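Local coordinates for hypoxanthine-guanine phosphoribosyltransferase (Thermus thermophilus, PDB 3ACD), which converts hypoxanthine or guanine and 5-phospho-alpha-D-ribose 1-diphosphate into IMP or GMP, probably with magnesium, in purine salvage, at the interface of chains A and B. Coordinates in Å, arbitrary orientation; residue numbers count along the deposited sequence, not the author numbering. Chains: chain A/B, Hypoxanthine-guanine phosphoribosyltransferase.

The interface of chains A and B. Residues chain A 49, 52-53, 56, 65, 67; chain B 45-46, 49.
B:Phe49 pushes its ring into chain A between helix 49-56 and strand 64-70, where A:Phe67 meets it edge-to-face. The A:Phe67 corner CZ points at the middle of one B:Phe49 face, 3.6 Å from CD2 of that ring, with the planes 69° apart.

Aliphatic and sulfur contacts grip the rim of B:Phe49. On the helix side, A:Met52 lays its CG 3.6 Å from B:Phe49 CE1; with CG swung opposite the backbone N (chi1 178°), the first part of the side chain faces the ring, and the bend at chi2 turns the sulfur away. The backbone CA of A:Ala53 comes within 3.7 Å of the same CE1. From the strand, A:Met65 reaches out as an extended chain to set its SD 3.6 Å from the ring tip, B:Phe49 CZ. An alanine in place of B:Phe49 would probably leave a gap between A:Ala53 and the two methionines and deprive A:Phe67 CZ of the face it rests on.

A:Phe67 also packs on the end of strand 40-45 of chain B and the loop residue after it. Its CD2 lies 3.5 Å from the amide nitrogen ND2 of B:Asn46, which approaches from off the ring plane, ring and amide planes 50° apart; B:Leu45 CD2 sits over the centre of that same face.

A water bridges the chains, 2.7 Å from the A:Met65 carbonyl O and 2.9 Å from the side-chain carbonyl OD1 of B:Asn46.

Repeated by the two-fold, this mostly apolar plug-in-groove packing helps hold the deposited dimer together, probably the functional pair.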
ATOM      1  N   PHE A  49       2.746  -0.328   4.130  1.00 10.84           N
ATOM      2  CA  PHE A  49       2.072  -0.029   2.871  1.00 11.59           C
ATOM      3  C   PHE A  49       1.489   1.372   2.684  1.00 10.77           C
ATOM      4  O   PHE A  49       1.461   1.872   1.559  1.00 10.34           O
ATOM      5  CB  PHE A  49       1.030  -1.119   2.551  1.00 11.70           C
ATOM      6  CG  PHE A  49      -0.353  -0.836   3.062  1.00 11.30           C
ATOM      7  CD1 PHE A  49      -1.321  -0.306   2.212  1.00 11.39           C
ATOM      8  CD2 PHE A  49      -0.708  -1.153   4.368  1.00 13.79           C
ATOM      9  CE1 PHE A  49      -2.628  -0.103   2.654  1.00 12.31           C
ATOM     10  CE2 PHE A  49      -2.020  -0.952   4.825  1.00 14.37           C
ATOM     11  CZ  PHE A  49      -2.977  -0.428   3.961  1.00 13.12           C
ATOM     12  N   MET A  52       4.484   3.724   2.342  1.00  9.29           N
ATOM     13  CA  MET A  52       4.974   3.484   0.985  1.00  9.80           C
ATOM     14  C   MET A  52       4.121   4.234  -0.046  1.00  9.87           C
ATOM     15  O   MET A  52       4.649   4.936  -0.915  1.00 10.01           O
ATOM     16  CB  MET A  52       4.935   1.982   0.682  1.00 11.18           C
ATOM     17  CG  MET A  52       5.368   1.612  -0.730  1.00 11.38           C
ATOM     18  SD  MET A  52       7.159   1.531  -0.949  1.00 13.36           S
ATOM     19  CE  MET A  52       7.253   0.564  -2.484  1.00 12.99           C
ATOM     20  N   ALA A  53       2.802   4.080   0.048  1.00  8.66           N
ATOM     21  CA  ALA A  53       1.890   4.737  -0.887  1.00 10.84           C
ATOM     22  C   ALA A  53       2.076   6.252  -0.918  1.00 11.25           C
ATOM     23  O   ALA A  53       2.088   6.859  -1.989  1.00 10.41           O
ATOM     24  CB  ALA A  53       0.437   4.399  -0.534  1.00  9.59           C
ATOM     25  N   VAL A  56       6.113   7.198  -2.200  1.00 12.40           N
ATOM     26  CA  VAL A  56       6.421   7.120  -3.623  1.00 12.09           C
ATOM     27  C   VAL A  56       5.793   8.258  -4.424  1.00 13.42           C
ATOM     28  O   VAL A  56       6.384   8.738  -5.392  1.00 13.15           O
ATOM     29  CB  VAL A  56       6.015   5.748  -4.236  1.00 13.65           C
ATOM     30  CG1 VAL A  56       6.769   4.628  -3.522  1.00 10.91           C
ATOM     31  CG2 VAL A  56       4.507   5.534  -4.151  1.00 13.84           C
ATOM     32  N   MET A  65       9.122  -0.990  -7.907  1.00 12.46           N
ATOM     33  CA  MET A  65       8.764  -1.381  -6.551  1.00 13.44           C
ATOM     34  C   MET A  65       8.568  -2.879  -6.414  1.00 13.77           C
ATOM     35  O   MET A  65       8.370  -3.595  -7.398  1.00 12.68           O
ATOM     36  CB  MET A  65       7.444  -0.713  -6.136  1.00 14.69           C
ATOM     37  CG  MET A  65       7.339   0.790  -6.373  1.00 16.40           C
ATOM     38  SD  MET A  65       5.647   1.356  -5.988  1.00 17.34           S
ATOM     39  CE  MET A  65       5.672   3.033  -6.675  1.00 18.85           C
ATOM     40  N   PHE A  67       7.272  -5.892  -3.035  1.00 16.91           N
ATOM     41  CA  PHE A  67       6.723  -6.056  -1.698  1.00 20.75           C
ATOM     42  C   PHE A  67       7.215  -7.364  -1.099  1.00 22.86           C
ATOM     43  O   PHE A  67       7.299  -8.379  -1.792  1.00 25.71           O
ATOM     44  CB  PHE A  67       5.193  -6.061  -1.767  1.00 19.87           C
ATOM     45  CG  PHE A  67       4.607  -4.760  -2.233  1.00 21.24           C
ATOM     46  CD1 PHE A  67       4.162  -3.815  -1.315  1.00 20.33           C
ATOM     47  CD2 PHE A  67       4.540  -4.460  -3.589  1.00 22.39           C
ATOM     48  CE1 PHE A  67       3.660  -2.587  -1.739  1.00 22.87           C
ATOM     49  CE2 PHE A  67       4.040  -3.233  -4.025  1.00 24.04           C
ATOM     50  CZ  PHE A  67       3.601  -2.295  -3.098  1.00 24.15           C
TER
ATOM     51  N   LEU B  45      -2.383  -7.159  -4.715  1.00 14.86           N
ATOM     52  CA  LEU B  45      -1.089  -6.586  -5.090  1.00 15.43           C
ATOM     53  C   LEU B  45      -0.744  -6.941  -6.535  1.00 15.84           C
ATOM     54  O   LEU B  45      -1.225  -7.947  -7.053  1.00 16.91           O
ATOM     55  CB  LEU B  45       0.003  -7.119  -4.155  1.00 16.14           C
ATOM     56  CG  LEU B  45      -0.080  -6.676  -2.693  1.00 16.38           C
ATOM     57  CD1 LEU B  45       0.947  -7.432  -1.863  1.00 18.41           C
ATOM     58  CD2 LEU B  45       0.157  -5.176  -2.610  1.00 18.20           C
ATOM     59  N   ASN B  46       0.102  -6.145  -7.186  1.00 14.36           N
ATOM     60  CA  ASN B  46       0.731  -4.956  -6.601  1.00 15.58           C
ATOM     61  C   ASN B  46      -0.042  -3.673  -6.897  1.00 14.22           C
ATOM     62  O   ASN B  46       0.017  -2.712  -6.129  1.00 13.68           O
ATOM     63  CB  ASN B  46       2.145  -4.772  -7.171  1.00 17.32           C
ATOM     64  CG  ASN B  46       3.118  -5.844  -6.719  1.00 19.70           C
ATOM     65  OD1 ASN B  46       4.215  -5.966  -7.266  1.00 26.06           O
ATOM     66  ND2 ASN B  46       2.735  -6.614  -5.715  1.00 15.86           N
ATOM     67  N   PHE B  49      -2.318  -1.247  -4.216  1.00 10.84           N
ATOM     68  CA  PHE B  49      -1.853  -0.779  -2.915  1.00 11.59           C
ATOM     69  C   PHE B  49      -2.051   0.699  -2.571  1.00 10.77           C
ATOM     70  O   PHE B  49      -2.248   1.027  -1.400  1.00 10.34           O
ATOM     71  CB  PHE B  49      -0.395  -1.220  -2.679  1.00 11.70           C
ATOM     72  CG  PHE B  49       0.642  -0.228  -3.120  1.00 11.30           C
ATOM     73  CD1 PHE B  49       1.233   0.628  -2.194  1.00 11.39           C
ATOM     74  CD2 PHE B  49       1.071  -0.188  -4.441  1.00 13.79           C
ATOM     75  CE1 PHE B  49       2.247   1.506  -2.578  1.00 12.31           C
ATOM     76  CE2 PHE B  49       2.090   0.693  -4.839  1.00 14.37           C
ATOM     77  CZ  PHE B  49       2.676   1.536  -3.901  1.00 13.12           C
TER
HETATM   78  O   HOH W   1       6.431  -4.865  -8.769  1.00 26.54           O